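Local coordinates for DNA double-strand break repair nuclease NurA (Sulfolobus solfataricus, PDB 2YGK), which cuts linear double-stranded DNA as a manganese-dependent nuclease and, together with HerA, probably resects the 5' strand at double-strand breaks during repair, at residues E77-D82 / V86-E91; S90-I95 / E116-L121. All coordinates share one frame; numbering follows the deposited sequence.

Interaction 1 pairs the two strands of the hairpin 70-82/85-98, and interaction 2 carries the second of those strands onto helix 104-123. They share Ser90 and Glu91, and their centres lie about 12 Å apart. They also touch directly: CD1 of Leu119, from interaction 2, packs 3.8 Å from N of Glu77 and so reaches the inner strand of interaction 1. Both lie near the metal site without supplying its ligands. Asp58 and Asp133 hold the manganese; the side chain of Glu77 is about 7 Å from that of Asp58 and about 11 Å from the ion, and the side chain of Leu119 about 12 Å from the ion.

Interaction 1: residues E77-D82 / V86-E91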
ATOM      1  N   GLU A  77     -11.589  15.252  11.608  1.00 38.71           N
ATOM      2  CA  GLU A  77     -12.718  15.762  12.332  1.00 40.30           C
ATOM      3  C   GLU A  77     -12.604  15.442  13.813  1.00 39.95           C
ATOM      4  O   GLU A  77     -12.210  14.352  14.181  1.00 38.59           O
ATOM      5  CB  GLU A  77     -13.965  15.114  11.766  1.00 41.10           C
ATOM      6  CG  GLU A  77     -15.252  15.583  12.384  1.00 44.77           C
ATOM      7  CD  GLU A  77     -16.444  15.051  11.648  1.00 48.89           C
ATOM      8  OE1 GLU A  77     -16.870  13.953  11.867  1.00 51.17           O
ATOM      9  OE2 GLU A  77     -16.999  15.697  10.799  1.00 52.31           O
ATOM     10  N   SER A  78     -12.939  16.412  14.654  1.00 41.63           N
ATOM     11  CA  SER A  78     -13.154  16.175  16.072  1.00 42.10           C
ATOM     12  C   SER A  78     -14.668  16.037  16.301  1.00 43.17           C
ATOM     13  O   SER A  78     -15.487  16.680  15.628  1.00 44.29           O
ATOM     14  CB  SER A  78     -12.556  17.300  16.953  1.00 43.17           C
ATOM     15  OG  SER A  78     -13.195  18.545  16.700  1.00 44.59           O
ATOM     16  N   VAL A  79     -15.005  15.177  17.250  1.00 43.29           N
ATOM     17  CA  VAL A  79     -16.374  14.838  17.565  1.00 44.68           C
ATOM     18  C   VAL A  79     -16.517  14.789  19.089  1.00 46.12           C
ATOM     19  O   VAL A  79     -15.762  14.069  19.759  1.00 44.44           O
ATOM     20  CB  VAL A  79     -16.741  13.459  16.965  1.00 43.13           C
ATOM     21  CG1 VAL A  79     -17.974  12.922  17.607  1.00 43.97           C
ATOM     22  CG2 VAL A  79     -16.933  13.561  15.482  1.00 41.98           C
ATOM     23  N   ILE A  80     -17.463  15.574  19.622  1.00 49.11           N
ATOM     24  CA  ILE A  80     -17.800  15.514  21.048  1.00 51.00           C
ATOM     25  C   ILE A  80     -19.002  14.598  21.292  1.00 52.00           C
ATOM     26  O   ILE A  80     -20.048  14.762  20.663  1.00 53.03           O
ATOM     27  CB  ILE A  80     -18.060  16.929  21.660  1.00 53.53           C
ATOM     28  CG1 ILE A  80     -18.006  16.873  23.195  1.00 54.68           C
ATOM     29  CG2 ILE A  80     -19.414  17.507  21.204  1.00 55.20           C
ATOM     30  CD1 ILE A  80     -17.441  18.136  23.843  1.00 56.49           C
ATOM     31  N   GLY A  81     -18.840  13.639  22.210  1.00 52.35           N
ATOM     32  CA  GLY A  81     -19.923  12.713  22.599  1.00 53.33           C
ATOM     33  C   GLY A  81     -20.108  12.430  24.097  1.00 54.48           C
ATOM     34  O   GLY A  81     -19.144  12.314  24.847  1.00 52.92           O
ATOM     35  N   ASP A  82     -21.365  12.333  24.524  1.00 57.16           N
ATOM     36  CA  ASP A  82     -21.702  11.775  25.832  1.00 59.31           C
ATOM     37  C   ASP A  82     -23.013  11.021  25.748  1.00 61.18           C
ATOM     38  O   ASP A  82     -23.590  10.881  24.667  1.00 61.27           O
ATOM     39  CB  ASP A  82     -21.749  12.845  26.951  1.00 60.93           C
ATOM     40  CG  ASP A  82     -22.802  13.923  26.713  1.00 65.47           C
ATOM     41  OD1 ASP A  82     -23.355  14.033  25.603  1.00 69.34           O
ATOM     42  OD2 ASP A  82     -23.080  14.707  27.644  1.00 71.17           O
ATOM     43  N   VAL A  86     -23.959  13.015  20.467  1.00 58.72           N
ATOM     44  CA  VAL A  86     -22.708  13.227  19.747  1.00 56.54           C
ATOM     45  C   VAL A  86     -22.923  14.336  18.742  1.00 56.94           C
ATOM     46  O   VAL A  86     -23.958  14.368  18.091  1.00 58.44           O
ATOM     47  CB  VAL A  86     -22.221  11.931  19.019  1.00 54.48           C
ATOM     48  CG1 VAL A  86     -21.717  10.942  20.012  1.00 54.61           C
ATOM     49  CG2 VAL A  86     -23.327  11.287  18.249  1.00 55.98           C
ATOM     50  N   LYS A  87     -21.974  15.263  18.645  1.00 56.39           N
ATOM     51  CA  LYS A  87     -21.954  16.247  17.544  1.00 57.27           C
ATOM     52  C   LYS A  87     -20.532  16.585  17.154  1.00 55.38           C
ATOM     53  O   LYS A  87     -19.647  16.588  18.004  1.00 54.33           O
ATOM     54  CB  LYS A  87     -22.695  17.541  17.912  1.00 60.13           C
ATOM     55  CG  LYS A  87     -21.865  18.573  18.674  1.00 62.61           C
ATOM     56  CD  LYS A  87     -22.675  19.763  19.159  1.00 68.42           C
ATOM     57  CE  LYS A  87     -21.986  20.443  20.369  1.00 71.55           C
ATOM     58  NZ  LYS A  87     -22.294  21.916  20.483  1.00 75.90           N
ATOM     59  N   THR A  88     -20.324  16.898  15.868  1.00 55.23           N
ATOM     60  CA  THR A  88     -19.012  17.340  15.351  1.00 53.78           C
ATOM     61  C   THR A  88     -18.653  18.713  15.889  1.00 54.35           C
ATOM     62  O   THR A  88     -19.509  19.565  16.036  1.00 55.57           O
ATOM     63  CB  THR A  88     -18.968  17.429  13.822  1.00 53.23           C
ATOM     64  OG1 THR A  88     -20.111  18.142  13.381  1.00 57.17           O
ATOM     65  CG2 THR A  88     -19.004  16.074  13.196  1.00 52.71           C
ATOM     66  N   LEU A  89     -17.372  18.887  16.185  1.00 53.20           N
ATOM     67  CA  LEU A  89     -16.858  20.105  16.736  1.00 55.01           C
ATOM     68  C   LEU A  89     -16.164  20.869  15.644  1.00 55.73           C
ATOM     69  O   LEU A  89     -16.627  21.899  15.243  1.00 57.38           O
ATOM     70  CB  LEU A  89     -15.873  19.795  17.858  1.00 54.12           C
ATOM     71  CG  LEU A  89     -16.385  19.791  19.293  1.00 54.23           C
ATOM     72  CD1 LEU A  89     -15.334  19.111  20.123  1.00 52.11           C
ATOM     73  CD2 LEU A  89     -16.668  21.218  19.767  1.00 56.76           C
ATOM     74  N   SER A  90     -15.050  20.332  15.166  1.00 55.51           N
ATOM     75  CA  SER A  90     -14.288  20.936  14.081  1.00 56.51           C
ATOM     76  C   SER A  90     -14.126  19.961  12.924  1.00 56.40           C
ATOM     77  O   SER A  90     -14.192  18.746  13.109  1.00 55.40           O
ATOM     78  CB  SER A  90     -12.912  21.323  14.584  1.00 56.04           C
ATOM     79  OG  SER A  90     -13.023  22.137  15.729  1.00 57.95           O
ATOM     80  N   GLU A  91     -13.945  20.523  11.736  1.00 58.84           N
ATOM     81  CA  GLU A  91     -13.511  19.811  10.533  1.00 59.44           C
ATOM     82  C   GLU A  91     -12.334  20.578   9.936  1.00 60.36           C
ATOM     83  O   GLU A  91     -12.312  21.796   9.910  1.00 61.69           O
ATOM     84  CB  GLU A  91     -14.625  19.736   9.484  1.00 60.99           C
ATOM     85  CG  GLU A  91     -15.909  19.026   9.923  1.00 64.14           C
ATOM     86  CD  GLU A  91     -17.003  19.978  10.419  1.00 71.54           C
ATOM     87  OE1 GLU A  91     -16.739  20.884  11.267  1.00 75.78           O
ATOM     88  OE2 GLU A  91     -18.154  19.804   9.954  1.00 76.70           O
TER
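Glu77 lays its carboxylate end against the methyl of Thr88, OE2 to CG2 3.1 Å, across a bulged antiparallel hairpin at one edge of the nuclease's RNase H-like sheet. With CG anti to the backbone N (chi1 -178°) and the chain extended beyond it, the side chain reaches past Ser90 O to lie beside Glu91, its OE2 4.3 Å from OE2 of that like-charged neighbour, and Asp308 brings another acid near OE1. Glu77 also touches Val309 of helix 300-309, which lies over this face and also touches Val79, Val86 and Thr88; an alanine in place of Glu77 would probably open a gap between that helix and the Thr88 methyl. CG1 of Val86 sits 3.6 Å from CA of Gly81. On the reverse face Ile80 and Lys87 run side by side, CG2 to CG 3.7 Å, while CD1 of Leu89 meets CB of Ile80. The backbones of Ile80 and Lys87 are joined twice, Lys87 N giving the shorter bond, 2.8 Å to Ile80 O. The beta bulge comes opposite Ser78, where the register slips by one. Leu89 N points almost straight at Ser78 O (178° at the hydrogen), though it lies above the carbonyl plane. Ser90 N turns to the side chain instead: it bonds Ser78 OG at 3.0 Å, a hydroxyl that is also hydrogen-bonded to OD2 of Asp123.

Interaction 2: residues S90-I95 / E116-L121; sequences SEDGQI and ELSLAL
In the RNase H-like domain, helix 104-123 packs against one face of the sheet, and Leu119 makes its contact with the edge strand 85-98. The two short segments run nearly antiparallel, at 152°, with their axes 9.5 Å apart at closest, and only 155 Å² is buried between them, because the segments overlap only near Ser90, Asp92 and Leu119, and the strand runs on past Glu116 toward earlier turns of the helix. CG of Leu119 stands anti to its carbonyl carbon (chi1 -70°), which directs the forked end at the strand, where both methyls reach Asp92 and CD2 also reaches Ser90. CD2 meets CB of Ser90 at 3.8 Å, touching the carbon while the hydroxyl of Ser90 is hydrogen-bonded to OD2 of Asp123, at the end of the same helix. CD1 rests 3.9 Å from CB of Asp92, whose side chain crosses that of the leucine at a slant. The aspartate keeps its carboxylate beside the leucine tip, OD2 lying 4.0 Å from CD2, a van der Waals contact. Ser118 comes no closer than 4.4 Å, OG to Asp92 OD2; its hydroxyl is hydrogen-bonded back to Leu115 O, one turn earlier in the helix. Leu119 also packs on Ala76 of strand 70-82, so it spans two neighbouring strands; another side of the helix lies on helix 171-193. From the edge strand the chain runs through this helix to strand 129-133, which ends at the manganese ligand Asp133. Such a passage from the third strand of an antiparallel meander, through a helix laid across the sheet, to a fourth strand beside the first is the hallmark topology of the RNase H-like fold.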
ATOM      1  N   SER A  90     -15.050  20.332  15.166  1.00 55.51           N
ATOM      2  CA  SER A  90     -14.288  20.936  14.081  1.00 56.51           C
ATOM      3  C   SER A  90     -14.126  19.961  12.924  1.00 56.40           C
ATOM      4  O   SER A  90     -14.192  18.746  13.109  1.00 55.40           O
ATOM      5  CB  SER A  90     -12.912  21.323  14.584  1.00 56.04           C
ATOM      6  OG  SER A  90     -13.023  22.137  15.729  1.00 57.95           O
ATOM      7  N   GLU A  91     -13.945  20.523  11.736  1.00 58.84           N
ATOM      8  CA  GLU A  91     -13.511  19.811  10.533  1.00 59.44           C
ATOM      9  C   GLU A  91     -12.334  20.578   9.936  1.00 60.36           C
ATOM     10  O   GLU A  91     -12.312  21.796   9.910  1.00 61.69           O
ATOM     11  CB  GLU A  91     -14.625  19.736   9.484  1.00 60.99           C
ATOM     12  CG  GLU A  91     -15.909  19.026   9.923  1.00 64.14           C
ATOM     13  CD  GLU A  91     -17.003  19.978  10.419  1.00 71.54           C
ATOM     14  OE1 GLU A  91     -16.739  20.884  11.267  1.00 75.78           O
ATOM     15  OE2 GLU A  91     -18.154  19.804   9.954  1.00 76.70           O
ATOM     16  N   ASP A  92     -11.359  19.847   9.444  1.00 60.36           N
ATOM     17  CA  ASP A  92     -10.110  20.428   9.020  1.00 61.56           C
ATOM     18  C   ASP A  92      -9.608  19.514   7.920  1.00 60.96           C
ATOM     19  O   ASP A  92      -9.464  18.318   8.138  1.00 60.01           O
ATOM     20  CB  ASP A  92      -9.145  20.452  10.198  1.00 61.47           C
ATOM     21  CG  ASP A  92      -8.052  21.482  10.058  1.00 64.96           C
ATOM     22  OD1 ASP A  92      -7.689  21.867   8.917  1.00 70.97           O
ATOM     23  OD2 ASP A  92      -7.535  21.914  11.110  1.00 67.71           O
ATOM     24  N   GLY A  93      -9.388  20.073   6.734  1.00 62.27           N
ATOM     25  CA  GLY A  93      -8.985  19.285   5.577  1.00 61.68           C
ATOM     26  C   GLY A  93      -8.607  20.111   4.361  1.00 62.89           C
ATOM     27  O   GLY A  93      -9.208  21.133   4.090  1.00 63.50           O
ATOM     28  N   GLN A  94      -7.614  19.618   3.626  1.00 63.03           N
ATOM     29  CA  GLN A  94      -7.137  20.226   2.390  1.00 64.68           C
ATOM     30  C   GLN A  94      -7.198  19.260   1.190  1.00 63.24           C
ATOM     31  O   GLN A  94      -7.021  18.059   1.362  1.00 62.03           O
ATOM     32  CB  GLN A  94      -5.690  20.685   2.599  1.00 65.84           C
ATOM     33  CG  GLN A  94      -5.144  21.605   1.477  1.00 69.80           C
ATOM     34  CD  GLN A  94      -4.285  22.730   2.045  1.00 75.17           C
ATOM     35  OE1 GLN A  94      -3.510  22.504   2.987  1.00 79.48           O
ATOM     36  NE2 GLN A  94      -4.430  23.943   1.502  1.00 76.88           N
ATOM     37  N   ILE A  95      -7.457  19.803  -0.006  1.00 63.34           N
ATOM     38  CA  ILE A  95      -7.185  19.122  -1.299  1.00 62.35           C
ATOM     39  C   ILE A  95      -5.964  19.750  -1.954  1.00 62.30           C
ATOM     40  O   ILE A  95      -5.752  20.945  -1.850  1.00 63.77           O
ATOM     41  CB  ILE A  95      -8.325  19.284  -2.307  1.00 63.30           C
ATOM     42  CG1 ILE A  95      -9.632  18.712  -1.764  1.00 63.57           C
ATOM     43  CG2 ILE A  95      -7.993  18.583  -3.612  1.00 63.47           C
ATOM     44  CD1 ILE A  95     -10.842  19.050  -2.627  1.00 65.34           C
ATOM     45  N   GLU A 116      -5.192  15.567  12.453  1.00 37.10           N
ATOM     46  CA  GLU A 116      -5.773  14.893  13.603  1.00 35.88           C
ATOM     47  C   GLU A 116      -5.151  15.456  14.867  1.00 36.17           C
ATOM     48  O   GLU A 116      -5.844  16.003  15.718  1.00 36.02           O
ATOM     49  CB  GLU A 116      -5.523  13.380  13.557  1.00 34.64           C
ATOM     50  CG  GLU A 116      -6.347  12.669  12.552  1.00 36.52           C
ATOM     51  CD  GLU A 116      -5.969  11.207  12.332  1.00 36.86           C
ATOM     52  OE1 GLU A 116      -5.984  10.414  13.259  1.00 39.41           O
ATOM     53  OE2 GLU A 116      -5.695  10.833  11.196  1.00 39.92           O
ATOM     54  N   LEU A 117      -3.833  15.322  14.980  1.00 36.34           N
ATOM     55  CA  LEU A 117      -3.152  15.712  16.204  1.00 37.28           C
ATOM     56  C   LEU A 117      -3.350  17.188  16.459  1.00 39.91           C
ATOM     57  O   LEU A 117      -3.544  17.572  17.604  1.00 41.03           O
ATOM     58  CB  LEU A 117      -1.667  15.410  16.149  1.00 37.59           C
ATOM     59  CG  LEU A 117      -1.225  13.947  15.938  1.00 35.24           C
ATOM     60  CD1 LEU A 117       0.276  14.026  15.653  1.00 32.12           C
ATOM     61  CD2 LEU A 117      -1.593  12.954  17.129  1.00 28.03           C
ATOM     62  N   SER A 118      -3.360  18.033  15.433  1.00 41.03           N
ATOM     63  CA  SER A 118      -3.641  19.430  15.757  1.00 44.12           C
ATOM     64  C   SER A 118      -5.092  19.682  16.211  1.00 44.21           C
ATOM     65  O   SER A 118      -5.331  20.596  16.952  1.00 46.28           O
ATOM     66  CB  SER A 118      -3.221  20.377  14.638  1.00 45.35           C
ATOM     67  OG  SER A 118      -4.207  20.414  13.650  1.00 48.96           O
ATOM     68  N   LEU A 119      -6.057  18.875  15.805  1.00 43.78           N
ATOM     69  CA  LEU A 119      -7.420  19.023  16.335  1.00 44.49           C
ATOM     70  C   LEU A 119      -7.495  18.501  17.774  1.00 45.21           C
ATOM     71  O   LEU A 119      -8.315  18.954  18.583  1.00 46.01           O
ATOM     72  CB  LEU A 119      -8.448  18.295  15.456  1.00 43.16           C
ATOM     73  CG  LEU A 119      -8.719  18.904  14.080  1.00 44.51           C
ATOM     74  CD1 LEU A 119      -9.652  18.071  13.233  1.00 44.58           C
ATOM     75  CD2 LEU A 119      -9.327  20.251  14.277  1.00 49.27           C
ATOM     76  N   ALA A 120      -6.640  17.558  18.115  1.00 45.54           N
ATOM     77  CA  ALA A 120      -6.580  17.111  19.503  1.00 46.66           C
ATOM     78  C   ALA A 120      -6.156  18.291  20.395  1.00 49.77           C
ATOM     79  O   ALA A 120      -6.620  18.431  21.535  1.00 51.55           O
ATOM     80  CB  ALA A 120      -5.619  15.933  19.644  1.00 45.40           C
ATOM     81  N   LEU A 121      -5.286  19.157  19.893  1.00 51.87           N
ATOM     82  CA  LEU A 121      -4.913  20.336  20.653  1.00 54.86           C
ATOM     83  C   LEU A 121      -5.998  21.376  20.569  1.00 57.22           C
ATOM     84  O   LEU A 121      -6.284  22.048  21.555  1.00 60.35           O
ATOM     85  CB  LEU A 121      -3.622  20.938  20.157  1.00 55.57           C
ATOM     86  CG  LEU A 121      -2.403  20.103  20.490  1.00 54.97           C
ATOM     87  CD1 LEU A 121      -1.281  20.521  19.552  1.00 57.69           C
ATOM     88  CD2 LEU A 121      -1.968  20.247  21.958  1.00 54.62           C
TER